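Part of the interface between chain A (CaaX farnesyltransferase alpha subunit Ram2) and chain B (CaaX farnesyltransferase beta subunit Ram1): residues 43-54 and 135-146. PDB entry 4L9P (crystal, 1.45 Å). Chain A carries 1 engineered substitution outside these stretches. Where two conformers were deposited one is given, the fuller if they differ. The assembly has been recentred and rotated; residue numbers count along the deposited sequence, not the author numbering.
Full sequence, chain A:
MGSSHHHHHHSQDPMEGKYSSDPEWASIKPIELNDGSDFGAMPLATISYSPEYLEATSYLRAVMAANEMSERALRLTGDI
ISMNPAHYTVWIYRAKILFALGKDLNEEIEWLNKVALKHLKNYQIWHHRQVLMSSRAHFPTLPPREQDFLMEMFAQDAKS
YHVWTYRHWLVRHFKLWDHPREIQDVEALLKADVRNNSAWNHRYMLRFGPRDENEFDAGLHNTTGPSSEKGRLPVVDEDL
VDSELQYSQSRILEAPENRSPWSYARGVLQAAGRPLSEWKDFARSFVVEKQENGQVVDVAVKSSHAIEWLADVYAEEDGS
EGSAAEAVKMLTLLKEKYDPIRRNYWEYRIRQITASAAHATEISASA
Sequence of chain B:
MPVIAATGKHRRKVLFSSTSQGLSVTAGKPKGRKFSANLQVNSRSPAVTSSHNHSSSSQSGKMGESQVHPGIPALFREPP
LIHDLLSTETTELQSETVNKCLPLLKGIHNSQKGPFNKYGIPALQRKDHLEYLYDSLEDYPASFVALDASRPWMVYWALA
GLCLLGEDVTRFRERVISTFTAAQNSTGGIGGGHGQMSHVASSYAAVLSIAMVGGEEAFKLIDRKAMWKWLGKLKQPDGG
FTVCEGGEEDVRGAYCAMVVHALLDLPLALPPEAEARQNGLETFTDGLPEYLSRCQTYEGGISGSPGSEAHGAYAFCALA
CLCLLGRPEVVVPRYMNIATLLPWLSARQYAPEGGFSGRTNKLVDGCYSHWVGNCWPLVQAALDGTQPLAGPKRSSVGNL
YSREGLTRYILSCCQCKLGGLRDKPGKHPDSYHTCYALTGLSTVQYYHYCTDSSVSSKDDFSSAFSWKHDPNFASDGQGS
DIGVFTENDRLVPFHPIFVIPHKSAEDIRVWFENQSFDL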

ATOM      1  N   PRO A  43      12.492  18.079 -20.796  1.00 20.59           N
ATOM      2  CA  PRO A  43      11.821  17.370 -19.691  1.00 18.84           C
ATOM      3  C   PRO A  43      12.030  15.878 -19.784  1.00 16.73           C
ATOM      4  O   PRO A  43      12.503  15.361 -20.818  1.00 18.11           O
ATOM      5  N   LEU A  44      11.657  15.196 -18.701  1.00 13.68           N
ATOM      6  CA  LEU A  44      11.925  13.779 -18.561  1.00 13.07           C
ATOM      7  C   LEU A  44      10.657  12.940 -18.762  1.00 12.98           C
ATOM      8  O   LEU A  44       9.535  13.427 -18.488  1.00 13.03           O
ATOM      9  N   ALA A  45      10.829  11.683 -19.217  1.00 12.25           N
ATOM     10  CA  ALA A  45       9.721  10.741 -19.316  1.00 11.28           C
ATOM     11  C   ALA A  45       8.551  11.321 -20.085  1.00 11.93           C
ATOM     12  O   ALA A  45       7.397  11.246 -19.667  1.00 13.81           O
ATOM     13  N   THR A  46       8.870  11.976 -21.195  1.00 13.02           N
ATOM     14  CA  THR A  46       7.807  12.522 -22.048  1.00 13.61           C
ATOM     15  C   THR A  46       7.059  11.408 -22.819  1.00 13.41           C
ATOM     16  O   THR A  46       7.568  10.277 -22.994  1.00 14.37           O
ATOM     17  N   ILE A  47       5.849  11.729 -23.277  1.00 12.86           N
ATOM     18  CA  ILE A  47       5.035  10.815 -24.072  1.00 13.62           C
ATOM     19  C   ILE A  47       4.710  11.516 -25.381  1.00 15.08           C
ATOM     20  O   ILE A  47       4.240  12.665 -25.389  1.00 15.48           O
ATOM     21  N   SER A  48       4.991  10.829 -26.486  1.00 14.61           N
ATOM     22  CA  SER A  48       4.642  11.370 -27.794  1.00 16.04           C
ATOM     23  C   SER A  48       3.143  11.126 -28.099  1.00 16.64           C
ATOM     24  O   SER A  48       2.804  10.219 -28.874  1.00 17.98           O
ATOM     25  N   TYR A  49       2.288  11.965 -27.513  1.00 15.97           N
ATOM     26  CA  TYR A  49       0.841  11.823 -27.586  1.00 16.98           C
ATOM     27  C   TYR A  49       0.322  11.805 -29.008  1.00 17.70           C
ATOM     28  O   TYR A  49       0.884  12.409 -29.902  1.00 18.20           O
ATOM     29  N   SER A  50      -0.758  11.077 -29.213  1.00 17.43           N
ATOM     30  CA  SER A  50      -1.395  11.115 -30.528  1.00 18.62           C
ATOM     31  C   SER A  50      -1.919  12.520 -30.815  1.00 18.76           C
ATOM     32  O   SER A  50      -2.254  13.264 -29.903  1.00 18.17           O
ATOM     33  N   PRO A  51      -2.013  12.889 -32.107  1.00 20.04           N
ATOM     34  CA  PRO A  51      -2.646  14.175 -32.440  1.00 19.60           C
ATOM     35  C   PRO A  51      -4.060  14.319 -31.826  1.00 18.37           C
ATOM     36  O   PRO A  51      -4.403  15.415 -31.337  1.00 18.55           O
ATOM     37  N   GLU A  52      -4.840  13.236 -31.788  1.00 17.66           N
ATOM     38  CA  GLU A  52      -6.208  13.347 -31.267  1.00 18.54           C
ATOM     39  C   GLU A  52      -6.195  13.695 -29.777  1.00 15.79           C
ATOM     40  O   GLU A  52      -7.008  14.491 -29.302  1.00 16.22           O
ATOM     41  N   TYR A  53      -5.276  13.070 -29.027  1.00 14.86           N
ATOM     42  CA  TYR A  53      -5.204  13.317 -27.594  1.00 13.00           C
ATOM     43  C   TYR A  53      -4.624  14.707 -27.323  1.00 13.75           C
ATOM     44  O   TYR A  53      -5.093  15.403 -26.418  1.00 14.53           O
ATOM     45  N   LEU A  54      -3.606  15.129 -28.085  1.00 14.73           N
ATOM     46  CA  LEU A  54      -3.082  16.491 -27.927  1.00 16.55           C
ATOM     47  C   LEU A  54      -4.195  17.509 -28.151  1.00 17.05           C
ATOM     48  O   LEU A  54      -4.368  18.444 -27.352  1.00 17.38           O
TER
ATOM     49  N   ASP B 135      17.144   4.521 -19.698  1.00 11.10           N
ATOM     50  CA  ASP B 135      16.240   4.542 -20.866  0.65 12.30           C
ATOM     51  C   ASP B 135      14.827   4.946 -20.454  1.00 12.34           C
ATOM     52  O   ASP B 135      14.103   5.551 -21.242  1.00 14.27           O
ATOM     53  N   SER B 136      14.431   4.652 -19.211  1.00 10.25           N
ATOM     54  CA  SER B 136      13.039   4.853 -18.798  1.00  9.71           C
ATOM     55  C   SER B 136      12.751   6.324 -18.604  1.00 11.05           C
ATOM     56  O   SER B 136      11.593   6.718 -18.464  1.00 11.61           O
ATOM     57  N   LEU B 137      13.796   7.146 -18.600  1.00 10.61           N
ATOM     58  CA  LEU B 137      13.616   8.594 -18.441  1.00 13.12           C
ATOM     59  C   LEU B 137      13.460   9.309 -19.765  1.00 15.47           C
ATOM     60  O   LEU B 137      13.335  10.538 -19.786  1.00 17.12           O
ATOM     61  N   GLU B 138      13.551   8.587 -20.865  1.00 15.97           N
ATOM     62  CA  GLU B 138      13.453   9.263 -22.159  1.00 17.86           C
ATOM     63  C   GLU B 138      12.024   9.191 -22.752  1.00 18.28           C
ATOM     64  O   GLU B 138      11.099   8.987 -22.007  1.00 19.77           O
ATOM     65  N   ASP B 139      11.810   9.381 -24.046  1.00 17.00           N
ATOM     66  CA  ASP B 139      10.440   9.541 -24.555  1.00 16.97           C
ATOM     67  C   ASP B 139       9.749   8.197 -24.807  1.00 15.63           C
ATOM     68  O   ASP B 139      10.404   7.225 -25.259  1.00 16.76           O
ATOM     69  N   TYR B 140       8.427   8.176 -24.598  1.00 14.16           N
ATOM     70  CA  TYR B 140       7.585   6.996 -24.829  1.00 14.19           C
ATOM     71  C   TYR B 140       6.657   7.261 -26.005  1.00 15.97           C
ATOM     72  O   TYR B 140       6.246   8.395 -26.211  1.00 16.47           O
ATOM     73  N   PRO B 141       6.294   6.211 -26.754  1.00 17.25           N
ATOM     74  CA  PRO B 141       5.341   6.318 -27.873  1.00 18.49           C
ATOM     75  C   PRO B 141       3.908   6.573 -27.389  1.00 17.61           C
ATOM     76  O   PRO B 141       3.631   6.443 -26.183  1.00 17.19           O
ATOM     77  N   ALA B 142       3.047   6.963 -28.322  1.00 17.99           N
ATOM     78  CA  ALA B 142       1.646   7.324 -28.072  1.00 18.95           C
ATOM     79  C   ALA B 142       0.891   6.298 -27.270  1.00 19.05           C
ATOM     80  O   ALA B 142       0.002   6.676 -26.506  1.00 18.88           O
ATOM     81  N   SER B 143       1.221   5.017 -27.465  1.00 20.55           N
ATOM     82  CA  SER B 143       0.518   3.931 -26.794  1.00 21.73           C
ATOM     83  C   SER B 143       0.640   3.994 -25.292  1.00 19.40           C
ATOM     84  O   SER B 143      -0.095   3.283 -24.592  1.00 21.01           O
ATOM     85  N   PHE B 144       1.596   4.785 -24.791  1.00 17.03           N
ATOM     86  CA  PHE B 144       1.803   4.943 -23.342  1.00 16.05           C
ATOM     87  C   PHE B 144       0.979   6.092 -22.733  1.00 14.68           C
ATOM     88  O   PHE B 144       1.224   6.503 -21.609  1.00 13.77           O
ATOM     89  N   VAL B 145      -0.016   6.575 -23.473  1.00 14.06           N
ATOM     90  CA  VAL B 145      -0.816   7.712 -23.015  1.00 14.00           C
ATOM     91  C   VAL B 145      -1.416   7.503 -21.611  1.00 12.74           C
ATOM     92  O   VAL B 145      -1.585   8.481 -20.885  1.00 12.51           O
ATOM     93  N   ALA B 146      -1.734   6.275 -21.205  1.00 11.60           N
ATOM     94  CA  ALA B 146      -2.309   6.067 -19.862  1.00 12.63           C
ATOM     95  C   ALA B 146      -1.362   6.451 -18.748  1.00 12.93           C
ATOM     96  O   ALA B 146      -1.784   6.611 -17.590  1.00 13.95           O
TER

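This is a mixed contact in which two loop segments are joined by three backbone hydrogen bonds around a single beta bridge, one aspartate clamps two hydroxyls, and a valine packs on a tyrosine ring. Three backbone hydrogen bonds join the chains: A45(A) N donates to L137(B) O (2.8 Å), Y140(B) N to T46(A) O (2.8 Å), and S48(A) N to Y140(B) O (2.8 Å). D139(B), with chi1 t, brings its carboxylate to chain A, where T46(A) OG1 (chi1 p) donates to OD1 and S48(A) OG (chi1 m) donates to OD2, both at 2.6 Å. Two short hydroxyl side chains suit the two oxygens of one carboxylate. I47(A), between them in sequence, points away at its CB; in its m,t rotamer CG1 lies 4.3 Å from Y140(B) CB and CD1 3.6 Å from F144(B) O, and its aliphatic chain suits this buried place. Y140(B), chi1 m, turns a ring edge to A45(A) CA, and its OH donates to S136(B) O (2.7 Å). Further along, V145(B), chi1 p, sets CG2 over the face of Y53(A), 3.4 Å from the ring centroid, a CH-pi contact in which the branched valine offers a methyl to the flat, apolar ring face; the same methyl meets the Y49(A) ring edge. The small A142(B) leaves its CB 3.9 Å from S50(A) N, which donates to a water that in turn donates to A142(B) O. S50(A) OG caps the helix, accepting from Y53(A) N (3.0 Å).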

ATOM      1  CB  PRO A  43      10.348  17.728 -19.847  1.00 20.11           C
ATOM      2  CG  PRO A  43      10.227  18.282 -21.283  1.00 21.56           C
ATOM      3  CD  PRO A  43      11.564  18.716 -21.750  1.00 20.74           C
ATOM      4  CB  LEU A  44      12.441  13.523 -17.142  1.00 12.28           C
ATOM      5  CG  LEU A  44      13.790  14.192 -16.899  1.00 12.39           C
ATOM      6  CD1 LEU A  44      14.007  14.405 -15.380  1.00 13.25           C
ATOM      7  CD2 LEU A  44      14.931  13.361 -17.515  1.00 13.55           C
ATOM      8  CB  ALA A  45       9.305  10.242 -17.946  1.00 11.67           C
ATOM      9  CB  THR A  46       8.376  13.517 -23.042  1.00 16.27           C
ATOM     10  OG1 THR A  46       9.452  12.904 -23.793  1.00 17.80           O
ATOM     11  CG2 THR A  46       8.926  14.706 -22.285  1.00 18.21           C
ATOM     12  CB  ILE A  47       3.727  10.412 -23.341  1.00 13.00           C
ATOM     13  CG1 ILE A  47       4.080   9.690 -22.030  1.00 13.04           C
ATOM     14  CG2 ILE A  47       2.878   9.491 -24.227  1.00 14.22           C
ATOM     15  CD1 ILE A  47       2.891   9.667 -21.036  1.00 13.18           C
ATOM     16  CB  SER A  48       5.540  10.734 -28.881  1.00 18.73           C
ATOM     17  OG  SER A  48       6.841  11.285 -28.818  1.00 20.72           O
ATOM     18  CB  TYR A  49       0.128  12.988 -26.837  1.00 17.60           C
ATOM     19  CG  TYR A  49       0.613  13.210 -25.412  1.00 16.96           C
ATOM     20  CD1 TYR A  49       0.258  12.348 -24.391  1.00 16.25           C
ATOM     21  CD2 TYR A  49       1.423  14.293 -25.116  1.00 17.63           C
ATOM     22  CE1 TYR A  49       0.676  12.542 -23.112  1.00 15.86           C
ATOM     23  CE2 TYR A  49       1.868  14.508 -23.854  1.00 17.79           C
ATOM     24  CZ  TYR A  49       1.470  13.637 -22.840  1.00 17.24           C
ATOM     25  OH  TYR A  49       1.917  13.868 -21.556  1.00 19.13           O
ATOM     26  CB  SER A  50      -2.564  10.151 -30.510  1.00 19.93           C
ATOM     27  OG  SER A  50      -3.580  10.626 -29.645  1.00 19.73           O
ATOM     28  CB  PRO A  51      -2.681  14.185 -33.976  1.00 22.42           C
ATOM     29  CG  PRO A  51      -2.217  12.808 -34.393  1.00 23.11           C
ATOM     30  CD  PRO A  51      -1.535  12.155 -33.279  1.00 21.78           C
ATOM     31  CB  GLU A  52      -6.966  12.022 -31.449  1.00 22.07           C
ATOM     32  CG  GLU A  52      -7.209  11.666 -32.905  1.00 25.83           C
ATOM     33  CD  GLU A  52      -6.038  10.960 -33.592  1.00 29.79           C
ATOM     34  OE1 GLU A  52      -4.907  10.863 -33.036  1.00 29.78           O
ATOM     35  OE2 GLU A  52      -6.274  10.501 -34.726  1.00 32.94           O
ATOM     36  CB  TYR A  53      -4.362  12.208 -26.946  1.00 12.40           C
ATOM     37  CG  TYR A  53      -4.308  12.260 -25.415  1.00 12.31           C
ATOM     38  CD1 TYR A  53      -5.377  11.775 -24.650  1.00 12.96           C
ATOM     39  CD2 TYR A  53      -3.210  12.813 -24.748  1.00 11.55           C
ATOM     40  CE1 TYR A  53      -5.356  11.778 -23.282  1.00 11.99           C
ATOM     41  CE2 TYR A  53      -3.140  12.790 -23.341  1.00 11.18           C
ATOM     42  CZ  TYR A  53      -4.219  12.293 -22.629  1.00 10.96           C
ATOM     43  OH  TYR A  53      -4.130  12.254 -21.271  1.00 11.12           O
ATOM     44  CB  LEU A  54      -1.928  16.798 -28.914  1.00 18.31           C
ATOM     45  CG  LEU A  54      -0.555  16.213 -28.671  1.00 20.36           C
ATOM     46  CD1 LEU A  54       0.326  16.498 -29.911  1.00 22.25           C
ATOM     47  CD2 LEU A  54      -0.020  16.864 -27.380  1.00 19.70           C
TER
ATOM     48  CB  ASP B 135      16.147   3.172 -21.556  0.65 14.56           C
ATOM     49  CG  ASP B 135      17.407   2.795 -22.297  0.65 17.82           C
ATOM     50  OD1 ASP B 135      18.278   3.667 -22.481  0.65 18.63           O
ATOM     51  OD2 ASP B 135      17.513   1.627 -22.743  0.65 19.60           O
ATOM     52  CB  SER B 136      12.732   4.075 -17.502  1.00  9.78           C
ATOM     53  OG  SER B 136      13.227   4.775 -16.366  1.00  9.83           O
ATOM     54  CB  LEU B 137      14.821   9.226 -17.704  1.00 13.72           C
ATOM     55  CG  LEU B 137      14.763   8.944 -16.200  1.00 14.14           C
ATOM     56  CD1 LEU B 137      16.158   9.161 -15.543  1.00 14.51           C
ATOM     57  CD2 LEU B 137      13.611   9.734 -15.509  1.00 15.01           C
ATOM     58  CB  GLU B 138      14.564   8.787 -23.046  1.00 20.08           C
ATOM     59  CG  GLU B 138      15.993   9.081 -22.410  1.00 21.74           C
ATOM     60  CD  GLU B 138      16.305  10.572 -22.033  1.00 23.58           C
ATOM     61  OE1 GLU B 138      15.699  11.514 -22.583  1.00 24.43           O
ATOM     62  OE2 GLU B 138      17.220  10.814 -21.205  1.00 24.02           O
ATOM     63  CB  ASP B 139      10.502  10.322 -25.880  1.00 19.00           C
ATOM     64  CG  ASP B 139       9.127  10.702 -26.417  1.00 20.66           C
ATOM     65  OD1 ASP B 139       8.425  11.530 -25.808  1.00 20.68           O
ATOM     66  OD2 ASP B 139       8.782  10.243 -27.523  1.00 22.29           O
ATOM     67  CB  TYR B 140       6.708   6.692 -23.593  1.00 13.61           C
ATOM     68  CG  TYR B 140       7.511   6.252 -22.403  1.00 13.45           C
ATOM     69  CD1 TYR B 140       8.288   7.157 -21.667  1.00 13.61           C
ATOM     70  CD2 TYR B 140       7.521   4.910 -22.023  1.00 13.34           C
ATOM     71  CE1 TYR B 140       9.004   6.725 -20.553  1.00 13.17           C
ATOM     72  CE2 TYR B 140       8.251   4.466 -20.958  1.00 13.00           C
ATOM     73  CZ  TYR B 140       8.992   5.372 -20.211  1.00 13.15           C
ATOM     74  OH  TYR B 140       9.740   4.917 -19.135  1.00 13.92           O
ATOM     75  CB  PRO B 141       5.451   4.947 -28.585  1.00 20.58           C
ATOM     76  CG  PRO B 141       6.106   4.071 -27.671  1.00 20.44           C
ATOM     77  CD  PRO B 141       6.854   4.855 -26.632  1.00 18.50           C
ATOM     78  CB  ALA B 142       0.896   7.587 -29.404  1.00 19.28           C
ATOM     79  CB  SER B 143       1.038   2.553 -27.264  1.00 25.16           C
ATOM     80  OG  SER B 143       2.437   2.457 -27.057  1.00 26.28           O
ATOM     81  CB  PHE B 144       3.294   5.160 -23.053  1.00 17.36           C
ATOM     82  CG  PHE B 144       4.095   3.892 -23.115  1.00 19.99           C
ATOM     83  CD1 PHE B 144       4.525   3.405 -24.314  1.00 20.81           C
ATOM     84  CD2 PHE B 144       4.366   3.166 -21.947  1.00 21.18           C
ATOM     85  CE1 PHE B 144       5.252   2.203 -24.352  1.00 21.31           C
ATOM     86  CE2 PHE B 144       5.072   2.016 -21.966  1.00 20.77           C
ATOM     87  CZ  PHE B 144       5.514   1.503 -23.153  1.00 21.60           C
ATOM     88  CB  VAL B 145      -1.981   8.028 -24.024  1.00 15.73           C
ATOM     89  CG1 VAL B 145      -2.871   6.786 -24.197  1.00 16.72           C
ATOM     90  CG2 VAL B 145      -2.793   9.263 -23.600  1.00 17.01           C
ATOM     91  CB  ALA B 146      -2.734   4.608 -19.686  1.00 16.78           C
TER
HETATM   92  O   HOH W   1      -1.461   9.183 -27.170  1.00 17.37           O